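Uncharacterized protein (Bacteroides caccae, PDB 4R4K) is of unknown function but adopts a cystatin-like fold of the NTF2 clan, with a pocket that holds polyethylene glycol in the crystal. Local coordinates at residues Thr123-Tyr128 with Gln140-Glu145; Trp58-Ser63 with Ala147-Ile152; Pro33-Ile38 with Tyr117-Tyr122. One frame throughout, in Å; residues are numbered along the deposited sequence.

Contact 1 of 3, residues Thr123-Tyr128 with Gln140-Glu145; sequences TGWYGY and QQVKEE. With PEU (2,5,8,11,14,17,20,23,26,29,32,35,38,41,44,47,50,53,56,59,62,65,68,71,74,77,80-heptacosaoxadooctacontan-82-ol), chain H.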
loop_
_atom_site.group_PDB
_atom_site.type_symbol
_atom_site.label_atom_id
_atom_site.label_comp_id
_atom_site.label_asym_id
_atom_site.label_seq_id
_atom_site.Cartn_x
_atom_site.Cartn_y
_atom_site.Cartn_z
ATOM N N THR A 123 4.000 1.380 3.867
ATOM C CA THR A 123 3.276 2.646 3.887
ATOM C C THR A 123 3.802 3.597 4.940
ATOM O O THR A 123 4.079 3.198 6.074
ATOM C CB THR A 123 1.761 2.438 4.049
ATOM O OG1 THR A 123 1.123 3.713 4.210
ATOM C CG2 THR A 123 1.433 1.577 5.240
ATOM N N GLY A 124 3.939 4.864 4.557
ATOM C CA GLY A 124 4.353 5.908 5.487
ATOM C C GLY A 124 3.420 6.083 6.681
ATOM O O GLY A 124 3.779 6.751 7.620
ATOM N N TRP A 125 2.196 5.547 6.628
ATOM C CA TRP A 125 1.327 5.539 7.827
ATOM C C TRP A 125 2.049 4.896 9.018
ATOM O O TRP A 125 1.847 5.302 10.154
ATOM C CB TRP A 125 0.038 4.765 7.569
ATOM C CG TRP A 125 -1.084 5.516 6.961
ATOM C CD1 TRP A 125 -1.547 5.396 5.687
ATOM C CD2 TRP A 125 -1.956 6.454 7.623
ATOM N NE1 TRP A 125 -2.627 6.219 5.517
ATOM C CE2 TRP A 125 -2.894 6.875 6.688
ATOM C CE3 TRP A 125 -2.021 6.976 8.918
ATOM C CZ2 TRP A 125 -3.899 7.805 7.002
ATOM C CZ3 TRP A 125 -3.008 7.917 9.230
ATOM C CH2 TRP A 125 -3.927 8.311 8.275
ATOM N N TYR A 126 2.845 3.872 8.723
ATOM C CA TYR A 126 3.621 3.162 9.696
ATOM C C TYR A 126 5.126 3.288 9.432
ATOM O O TYR A 126 5.884 2.322 9.517
ATOM C CB TYR A 126 3.209 1.705 9.728
ATOM C CG TYR A 126 1.717 1.484 9.872
ATOM C CD1 TYR A 126 1.037 1.944 10.971
ATOM C CD2 TYR A 126 0.997 0.820 8.898
ATOM C CE1 TYR A 126 -0.320 1.741 11.092
ATOM C CE2 TYR A 126 -0.367 0.611 9.000
ATOM C CZ TYR A 126 -1.023 1.077 10.092
ATOM O OH TYR A 126 -2.362 0.853 10.220
ATOM N N GLY A 127 5.566 4.510 9.168
ATOM C CA GLY A 127 6.970 4.790 8.892
ATOM C C GLY A 127 7.886 4.501 10.057
ATOM O O GLY A 127 7.472 4.376 11.229
ATOM N N TYR A 128 9.169 4.419 9.745
ATOM C CA TYR A 128 10.144 4.152 10.774
ATOM C C TYR A 128 10.182 5.356 11.716
ATOM O O TYR A 128 10.605 5.212 12.831
ATOM C CB TYR A 128 11.528 3.911 10.203
ATOM C CG TYR A 128 12.469 3.341 11.235
ATOM C CD1 TYR A 128 12.449 1.978 11.536
ATOM C CD2 TYR A 128 13.351 4.151 11.922
ATOM C CE1 TYR A 128 13.300 1.437 12.476
ATOM C CE2 TYR A 128 14.203 3.621 12.868
ATOM C CZ TYR A 128 14.173 2.266 13.137
ATOM O OH TYR A 128 15.019 1.739 14.080
ATOM N N GLN A 140 -6.043 3.326 14.590
ATOM C CA GLN A 140 -7.396 3.855 14.699
ATOM C C GLN A 140 -7.657 4.945 13.633
ATOM O O GLN A 140 -8.757 5.032 13.115
ATOM C CB GLN A 140 -7.658 4.389 16.112
ATOM C CG GLN A 140 -9.030 5.037 16.315
ATOM C CD GLN A 140 -10.201 4.086 16.076
ATOM O OE1 GLN A 140 -10.104 2.891 16.337
ATOM N NE2 GLN A 140 -11.304 4.621 15.572
ATOM N N GLN A 141 -6.664 5.793 13.359
ATOM C CA GLN A 141 -6.787 6.811 12.298
ATOM C C GLN A 141 -7.007 6.151 10.943
ATOM O O GLN A 141 -7.830 6.609 10.138
ATOM C CB GLN A 141 -5.560 7.720 12.266
ATOM C CG GLN A 141 -5.494 8.684 13.435
ATOM C CD GLN A 141 -4.141 9.354 13.594
ATOM O OE1 GLN A 141 -3.263 9.244 12.733
ATOM N NE2 GLN A 141 -3.965 10.052 14.713
ATOM N N VAL A 142 -6.265 5.083 10.684
ATOM C CA VAL A 142 -6.433 4.302 9.453
ATOM C C VAL A 142 -7.834 3.704 9.366
ATOM O O VAL A 142 -8.492 3.764 8.325
ATOM C CB VAL A 142 -5.349 3.213 9.334
ATOM C CG1 VAL A 142 -5.693 2.229 8.212
ATOM C CG2 VAL A 142 -3.991 3.860 9.112
ATOM N N LYS A 143 -8.337 3.185 10.476
ATOM C CA LYS A 143 -9.715 2.712 10.523
ATOM C C LYS A 143 -10.741 3.788 10.121
ATOM O O LYS A 143 -11.717 3.519 9.407
ATOM C CB LYS A 143 -10.045 2.209 11.924
ATOM C CG LYS A 143 -11.450 1.633 12.027
ATOM C CD LYS A 143 -11.769 1.126 13.412
ATOM C CE LYS A 143 -13.178 0.592 13.465
ATOM N NZ LYS A 143 -13.401 -0.245 14.672
ATOM N N GLU A 144 -10.543 4.994 10.629
ATOM C CA GLU A 144 -11.417 6.127 10.322
ATOM C C GLU A 144 -11.315 6.531 8.842
ATOM O O GLU A 144 -12.324 6.785 8.180
ATOM C CB GLU A 144 -11.101 7.287 11.264
ATOM C CG GLU A 144 -11.533 6.976 12.694
ATOM C CD GLU A 144 -10.809 7.786 13.762
ATOM O OE1 GLU A 144 -10.047 8.720 13.435
ATOM O OE2 GLU A 144 -11.046 7.502 14.956
ATOM N N GLU A 145 -10.108 6.550 8.298
ATOM C CA GLU A 145 -9.947 6.745 6.841
ATOM C C GLU A 145 -10.658 5.663 6.036
ATOM O O GLU A 145 -11.251 5.927 4.991
ATOM C CB GLU A 145 -8.457 6.793 6.465
ATOM C CG GLU A 145 -7.683 7.930 7.118
ATOM C CD GLU A 145 -7.941 9.294 6.508
ATOM O OE1 GLU A 145 -8.436 9.380 5.357
ATOM O OE2 GLU A 145 -7.643 10.299 7.198
HETATM O OCP PEU H . 0.311 11.056 7.288
HETATM C CCQ PEU H . -0.325 9.780 7.298
HETATM C CCR PEU H . 0.293 8.888 6.227
HETATM O OCS PEU H . 0.181 9.510 4.946
HETATM C CCT PEU H . 1.435 9.645 4.255
HETATM C CCU PEU H . 1.904 8.303 3.700
HETATM O OCV PEU H . 0.852 7.750 2.912
HETATM C CCW PEU H . 1.253 6.666 2.083
HETATM C CCX PEU H . 0.022 5.837 1.756
HETATM O OCY PEU H . -1.001 6.622 1.133
HETATM C CCZ PEU H . -2.170 5.878 0.743
HETATM C CDA PEU H . -3.023 5.438 1.936
HETATM O ODB PEU H . -4.397 5.780 1.755
HETATM C CDC PEU H . -5.001 6.445 2.870
HETATM C CDD PEU H . -4.498 7.889 2.922
HETATM O ODE PEU H . -5.383 8.711 3.688
#

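Contact 2 of 3, residues Trp58-Ser63 with Ala147-Ile152; sequences WPLLDS and AAFKEI. With PEU (2,5,8,11,14,17,20,23,26,29,32,35,38,41,44,47,50,53,56,59,62,65,68,71,74,77,80-heptacosaoxadooctacontan-82-ol), chain J.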
loop_
_atom_site.group_PDB
_atom_site.type_symbol
_atom_site.label_atom_id
_atom_site.label_comp_id
_atom_site.label_asym_id
_atom_site.label_seq_id
_atom_site.Cartn_x
_atom_site.Cartn_y
_atom_site.Cartn_z
ATOM N N TRP A 58 -4.437 -2.485 7.664
ATOM C CA TRP A 58 -4.402 -2.122 6.247
ATOM C C TRP A 58 -5.125 -0.817 5.904
ATOM O O TRP A 58 -6.315 -0.710 6.130
ATOM C CB TRP A 58 -5.028 -3.237 5.397
ATOM C CG TRP A 58 -5.046 -2.932 3.936
ATOM C CD1 TRP A 58 -6.135 -2.595 3.169
ATOM C CD2 TRP A 58 -3.908 -2.902 3.068
ATOM N NE1 TRP A 58 -5.738 -2.354 1.868
ATOM C CE2 TRP A 58 -4.376 -2.529 1.780
ATOM C CE3 TRP A 58 -2.536 -3.124 3.262
ATOM C CZ2 TRP A 58 -3.524 -2.402 0.694
ATOM C CZ3 TRP A 58 -1.697 -3.005 2.173
ATOM C CH2 TRP A 58 -2.194 -2.650 0.910
ATOM N N PRO A 59 -4.401 0.163 5.330
ATOM C CA PRO A 59 -5.084 1.329 4.751
ATOM C C PRO A 59 -5.593 1.041 3.343
ATOM O O PRO A 59 -4.793 0.767 2.449
ATOM C CB PRO A 59 -3.979 2.409 4.698
ATOM C CG PRO A 59 -2.791 1.808 5.410
ATOM C CD PRO A 59 -2.950 0.333 5.273
ATOM N N LEU A 60 -6.897 1.188 3.136
ATOM C CA LEU A 60 -7.487 0.971 1.838
ATOM C C LEU A 60 -6.956 1.966 0.806
ATOM O O LEU A 60 -6.887 3.170 1.078
ATOM C CB LEU A 60 -9.013 1.021 1.948
ATOM C CG LEU A 60 -9.644 -0.135 2.747
ATOM C CD1 LEU A 60 -11.052 0.219 3.195
ATOM C CD2 LEU A 60 -9.671 -1.426 1.947
ATOM N N LEU A 61 -6.612 1.429 -0.364
ATOM C CA LEU A 61 -6.011 2.189 -1.466
ATOM C C LEU A 61 -7.045 2.528 -2.532
ATOM O O LEU A 61 -7.787 1.658 -2.977
ATOM C CB LEU A 61 -4.911 1.369 -2.114
ATOM C CG LEU A 61 -3.732 1.111 -1.186
ATOM C CD1 LEU A 61 -2.777 0.155 -1.862
ATOM C CD2 LEU A 61 -3.028 2.397 -0.768
ATOM N N ASP A 62 -7.125 3.807 -2.896
ATOM C CA ASP A 62 -8.092 4.247 -3.891
ATOM C C ASP A 62 -7.482 4.463 -5.261
ATOM O O ASP A 62 -6.271 4.357 -5.423
ATOM C CB ASP A 62 -8.867 5.470 -3.385
ATOM C CG ASP A 62 -8.045 6.736 -3.302
ATOM O OD1 ASP A 62 -6.942 6.832 -3.886
ATOM O OD2 ASP A 62 -8.538 7.689 -2.653
ATOM N N SER A 63 -8.328 4.749 -6.243
ATOM C CA SER A 63 -7.871 4.828 -7.642
ATOM C C SER A 63 -6.916 5.989 -7.859
ATOM O O SER A 63 -5.978 5.877 -8.637
ATOM C CB SER A 63 -9.048 4.939 -8.604
ATOM O OG SER A 63 -9.809 6.083 -8.336
ATOM N N ALA A 147 -13.283 3.952 7.016
ATOM C CA ALA A 147 -14.719 4.250 7.091
ATOM C C ALA A 147 -15.149 5.271 6.026
ATOM O O ALA A 147 -16.192 5.105 5.380
ATOM C CB ALA A 147 -15.088 4.717 8.499
ATOM N N ALA A 148 -14.350 6.310 5.831
ATOM C CA ALA A 148 -14.590 7.262 4.762
ATOM C C ALA A 148 -14.544 6.579 3.380
ATOM O O ALA A 148 -15.405 6.758 2.539
ATOM C CB ALA A 148 -13.606 8.409 4.823
ATOM N N PHE A 149 -13.517 5.775 3.153
ATOM C CA PHE A 149 -13.384 5.029 1.890
ATOM C C PHE A 149 -14.628 4.209 1.605
ATOM O O PHE A 149 -15.123 4.153 0.476
ATOM C CB PHE A 149 -12.161 4.108 1.999
ATOM C CG PHE A 149 -11.807 3.352 0.725
ATOM C CD1 PHE A 149 -12.450 2.187 0.395
ATOM C CD2 PHE A 149 -10.714 3.753 -0.039
ATOM C CE1 PHE A 149 -12.083 1.455 -0.742
ATOM C CE2 PHE A 149 -10.352 3.037 -1.156
ATOM C CZ PHE A 149 -11.032 1.893 -1.511
ATOM N N LYS A 150 -15.130 3.540 2.634
ATOM C CA LYS A 150 -16.264 2.642 2.463
ATOM C C LYS A 150 -17.587 3.381 2.186
ATOM O O LYS A 150 -18.504 2.771 1.672
ATOM C CB LYS A 150 -16.360 1.709 3.669
ATOM C CG LYS A 150 -15.256 0.671 3.703
ATOM C CD LYS A 150 -15.461 -0.351 4.807
ATOM C CE LYS A 150 -15.097 0.188 6.169
ATOM N NZ LYS A 150 -15.156 -0.918 7.171
ATOM N N GLU A 151 -17.664 4.683 2.486
ATOM C CA GLU A 151 -18.850 5.477 2.131
ATOM C C GLU A 151 -18.979 5.653 0.633
ATOM O O GLU A 151 -20.084 5.763 0.131
ATOM C CB GLU A 151 -18.810 6.866 2.778
ATOM C CG GLU A 151 -18.960 6.883 4.284
ATOM C CD GLU A 151 -20.371 6.550 4.756
ATOM O OE1 GLU A 151 -21.309 6.505 3.920
ATOM O OE2 GLU A 151 -20.525 6.309 5.971
ATOM N N ILE A 152 -17.855 5.678 -0.077
ATOM C CA ILE A 152 -17.872 5.854 -1.519
ATOM C C ILE A 152 -17.452 4.621 -2.320
ATOM O O ILE A 152 -17.749 4.550 -3.491
ATOM C CB ILE A 152 -17.063 7.101 -1.947
ATOM C CG1 ILE A 152 -15.696 7.151 -1.265
ATOM C CG2 ILE A 152 -17.834 8.352 -1.565
ATOM C CD1 ILE A 152 -14.800 8.257 -1.767
HETATM O OCV PEU J . -13.168 13.328 1.745
HETATM C CCW PEU J . -12.566 12.089 2.084
HETATM C CCX PEU J . -12.629 11.122 0.917
HETATM O OCY PEU J . -11.600 10.154 1.125
HETATM C CCZ PEU J . -12.042 8.854 1.525
HETATM C CDA PEU J . -11.347 7.861 0.611
HETATM O ODB PEU J . -11.984 7.893 -0.659
HETATM C CDC PEU J . -11.172 7.506 -1.773
HETATM C CDD PEU J . -11.482 8.357 -3.008
HETATM O ODE PEU J . -11.877 7.529 -4.115
#

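Contact 3 of 3, residues Pro33-Ile38 with Tyr117-Tyr122; sequences PLKTPI and YVVDCY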
loop_
_atom_site.group_PDB
_atom_site.type_symbol
_atom_site.label_atom_id
_atom_site.label_comp_id
_atom_site.label_asym_id
_atom_site.label_seq_id
_atom_site.Cartn_x
_atom_site.Cartn_y
_atom_site.Cartn_z
ATOM N N PRO A 33 -0.597 -12.251 6.746
ATOM C CA PRO A 33 0.119 -11.013 7.043
ATOM C C PRO A 33 1.075 -10.726 5.922
ATOM O O PRO A 33 1.541 -11.645 5.246
ATOM C CB PRO A 33 0.883 -11.330 8.338
ATOM C CG PRO A 33 1.005 -12.811 8.349
ATOM C CD PRO A 33 -0.205 -13.352 7.651
ATOM N N LEU A 34 1.322 -9.450 5.655
ATOM C CA LEU A 34 2.156 -9.105 4.520
ATOM C C LEU A 34 3.590 -9.567 4.747
ATOM O O LEU A 34 4.003 -9.834 5.885
ATOM C CB LEU A 34 2.087 -7.607 4.241
ATOM C CG LEU A 34 0.684 -7.107 3.879
ATOM C CD1 LEU A 34 0.696 -5.596 3.780
ATOM C CD2 LEU A 34 0.180 -7.738 2.594
ATOM N N LYS A 35 4.337 -9.676 3.660
ATOM C CA LYS A 35 5.685 -10.232 3.723
ATOM C C LYS A 35 6.609 -9.463 4.671
ATOM O O LYS A 35 7.389 -10.072 5.406
ATOM C CB LYS A 35 6.308 -10.322 2.333
ATOM C CG LYS A 35 5.769 -11.482 1.512
ATOM C CD LYS A 35 6.681 -11.834 0.348
ATOM C CE LYS A 35 6.556 -10.840 -0.792
ATOM N NZ LYS A 35 7.462 -11.178 -1.929
ATOM N N THR A 36 6.495 -8.142 4.685
ATOM C CA THR A 36 7.354 -7.320 5.536
ATOM C C THR A 36 6.536 -6.767 6.698
ATOM O O THR A 36 5.557 -6.047 6.497
ATOM C CB THR A 36 7.991 -6.171 4.740
ATOM O OG1 THR A 36 8.699 -6.711 3.624
ATOM C CG2 THR A 36 8.957 -5.353 5.616
ATOM N N PRO A 37 6.928 -7.101 7.942
ATOM C CA PRO A 37 6.183 -6.551 9.069
ATOM C C PRO A 37 6.498 -5.072 9.299
ATOM O O PRO A 37 7.423 -4.522 8.709
ATOM C CB PRO A 37 6.682 -7.380 10.256
ATOM C CG PRO A 37 8.068 -7.756 9.888
ATOM C CD PRO A 37 8.068 -7.929 8.387
ATOM N N ILE A 38 5.708 -4.434 10.143
ATOM C CA ILE A 38 5.948 -3.065 10.541
ATOM C C ILE A 38 7.103 -3.104 11.539
ATOM O O ILE A 38 7.022 -3.852 12.488
ATOM C CB ILE A 38 4.670 -2.460 11.155
ATOM C CG1 ILE A 38 3.564 -2.362 10.073
ATOM C CG2 ILE A 38 4.929 -1.082 11.750
ATOM C CD1 ILE A 38 2.155 -2.263 10.623
ATOM N N TYR A 117 -3.003 -10.461 -6.338
ATOM C CA TYR A 117 -3.022 -10.134 -4.929
ATOM C C TYR A 117 -1.921 -9.145 -4.591
ATOM O O TYR A 117 -0.851 -9.135 -5.218
ATOM C CB TYR A 117 -2.759 -11.364 -4.077
ATOM C CG TYR A 117 -3.784 -12.412 -4.184
ATOM C CD1 TYR A 117 -3.696 -13.351 -5.184
ATOM C CD2 TYR A 117 -4.842 -12.504 -3.282
ATOM C CE1 TYR A 117 -4.646 -14.323 -5.287
ATOM C CE2 TYR A 117 -5.810 -13.475 -3.389
ATOM C CZ TYR A 117 -5.681 -14.392 -4.398
ATOM O OH TYR A 117 -6.627 -15.353 -4.544
ATOM N N VAL A 118 -2.193 -8.360 -3.560
ATOM C CA VAL A 118 -1.136 -7.620 -2.883
ATOM C C VAL A 118 -0.455 -8.581 -1.922
ATOM O O VAL A 118 -1.131 -9.232 -1.132
ATOM C CB VAL A 118 -1.691 -6.416 -2.122
ATOM C CG1 VAL A 118 -0.608 -5.812 -1.226
ATOM C CG2 VAL A 118 -2.202 -5.396 -3.117
ATOM N N VAL A 119 0.864 -8.699 -2.045
ATOM C CA VAL A 119 1.646 -9.557 -1.154
ATOM C C VAL A 119 2.562 -8.809 -0.201
ATOM O O VAL A 119 3.032 -9.388 0.783
ATOM C CB VAL A 119 2.461 -10.604 -1.930
ATOM C CG1 VAL A 119 1.529 -11.523 -2.719
ATOM C CG2 VAL A 119 3.500 -9.956 -2.830
ATOM N N ASP A 120 2.826 -7.525 -0.464
ATOM C CA ASP A 120 3.615 -6.738 0.454
ATOM C C ASP A 120 3.305 -5.274 0.268
ATOM O O ASP A 120 2.839 -4.848 -0.806
ATOM C CB ASP A 120 5.108 -6.997 0.277
ATOM C CG ASP A 120 5.910 -6.745 1.558
ATOM O OD1 ASP A 120 5.333 -6.423 2.629
ATOM O OD2 ASP A 120 7.152 -6.864 1.484
ATOM N N CYS A 121 3.549 -4.516 1.316
ATOM C CA CYS A 121 3.324 -3.093 1.269
ATOM C C CYS A 121 4.177 -2.405 2.332
ATOM O O CYS A 121 4.326 -2.909 3.448
ATOM C CB CYS A 121 1.857 -2.781 1.494
ATOM S SG CYS A 121 1.444 -1.018 1.602
ATOM N N TYR A 122 4.783 -1.301 1.926
ATOM C CA TYR A 122 5.356 -0.331 2.834
ATOM C C TYR A 122 4.457 0.882 2.731
ATOM O O TYR A 122 4.157 1.348 1.628
ATOM C CB TYR A 122 6.791 0.062 2.445
ATOM C CG TYR A 122 7.239 1.250 3.259
ATOM C CD1 TYR A 122 7.642 1.089 4.596
ATOM C CD2 TYR A 122 7.187 2.536 2.734
ATOM C CE1 TYR A 122 8.010 2.178 5.372
ATOM C CE2 TYR A 122 7.555 3.640 3.494
ATOM C CZ TYR A 122 7.956 3.456 4.819
ATOM O OH TYR A 122 8.326 4.518 5.589
HETATM O O HOH W 1 5.734 -3.486 5.624
#

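Contact 1 of 3, residues Thr123-Tyr128 with Gln140-Glu145
Part of a polyethylene glycol site is built here, where the turn after strand 116-123 carries Trp125 against helix 135-152, with Val142 on one side of the indole and the polymer on the other. CG2 of Val142 lies over one face, 3.9 Å from the centroid of the six-membered ring and 22° off its normal, a CH-pi contact. The nearest ring atom is Trp125 CD2, 3.6 Å from Val142 CG2. On the opposite face, PEU CCR sits 3.6 Å from Trp125 CD2. Both groups are offset toward the rim of the ring. OE1 of Gln141 comes to the edge in the ring plane, 3.8 Å from Trp125 CZ3. The bent chain of Glu145 (chi2 -75°) crosses the indole at about a right angle, its CG 3.8 Å from Trp125 CZ2. Its carboxylate turns to the polymer, with Glu145 OE1 3.5 Å from PEU ODE. Tyr126 meets Val142 tip to tip through its hydroxyl, which is hydrogen-bonded to the backbone O of Lys57. Thr123 and Trp125 form an ST turn, in which Trp125 N donates to Thr123 OG1 at 3.2 Å. Around this contact, Pro59 of the loop before strand 69-72 touches both Trp125 and Val142, Thr138 on the same helix touches Trp125, and Ile38 of strand 38-41 packs on Tyr126.

Contact 2 of 3, residues Trp58-Ser63 with Ala147-Ile152
CG of Phe149 stands anti to its backbone N (chi1 -175°), which sends it toward Leu60, and chi2 (-83°) turns the ring so that one face meets Leu60 CB. The contact packs the last turns of helix 135-152 on the irregular loop before strand 69-72, in the cystatin-like fold. CB of Leu60 sits over the centre of the ring, 3.7 Å from the centroid and 7° off the normal, a nearly vertical CH-pi contact. CD1 of Leu60 meets the stem end of the ring, 3.7 Å from Phe149 CD1. The two side chains cross at about a right angle. The rim is met by backbone, with Leu61 O close to the ring plane and 3.4 Å from Phe149 CE2. An alanine in place of Phe149 would probably open a gap beside Leu60 and leave the loop without its main apolar contact with this part of the helix. Two hydrogen bonds of Asn146, to Trp58 O and Leu60 N, tie the loop to the helix next to this packing. Helix 23-28 covers Leu60 through Ala23, Gln26 and Tyr27. His153 meets the Phe149 ring edge-to-face. A polyethylene glycol chain passes nearby, its CDA 3.7 Å from Phe149 CA. CB of Asp62 also comes near the ring, 3.6 Å from Phe149 CE2.

Contact 3 of 3, residues Pro33-Ile38 with Tyr117-Tyr122
Hydrogen bonds to Asp120 and to the backbone of Val119 hold the loop of Lys35 and Thr36 on strand 116-123. Thr36 grips the Asp120 carboxylate twice. Its hydroxyl, OG1, donates to the syn lone pair of Asp120 OD2 at 2.6 Å. Its backbone N donates to Asp120 OD1 at 2.9 Å, from above the carboxylate plane and 45° out of it. OG1 of Thr36 stands beside its own backbone N (chi1 -56°), and both donors therefore face the same carboxylate. Cys121 N adds a weak bond to Asp120 OD1 from within the strand. With bonds to both oxygens, the carboxylate has little freedom to turn. One backbone bond joins the chains directly, Lys35 N to Val119 O at 3.2 Å. Farther along, a water donates to both Thr36 O and Cys121 O, bridging the two backbones.

The apolar contacts belong mainly to Leu34. Its CD1 lies 3.8 Å from Cys121 CB, and its CD2 is a looser 4.4 Å from Val118 CG1. The same Leu34 CD2 also packs on the backbone of Val119. Phe53 covers Leu34 from a neighbouring loop. Lys35 runs alongside Val119, pointing the same way, with its CE 3.8 Å from Val119 CG2.

The charged groups are more loosely related. NZ of Lys35 is 5.5 Å from Asp120 OD2, and it forms a long, weak ion pair with Glu107 of strand 104-110. The Thr36 donors would probably favour the ionised form of Asp120, with Lys35 adding little at this distance.

Val119 and Asp120 both lie opposite Glu107, which makes a classic beta bulge. The loop before strand 38-41 docks on this bulged outermost strand of the five-stranded antiparallel sheet in the cystatin-like fold.

Overall arrangement
The three contacts join the five-stranded antiparallel sheet, helix 135-152 and the loops between them into one cystatin-like unit. Between centres, contacts 1 and 2 are about 12 Å apart, contacts 1 and 3 about 14 Å, and contacts 2 and 3 about 18 Å. Contacts 1 and 2 share helix 135-152, and along the chain contact 1 is nested inside contact 2. Contact 3 closes before contact 1 opens and crosses contact 2. Segment 58-63 links all three, since it touches contact 1 and also sends Trp58 onto Leu34, Val118 and Cys121 of contact 3. Polyethylene glycol lies at contacts 1 and 2; whether a natural ligand binds there is not known.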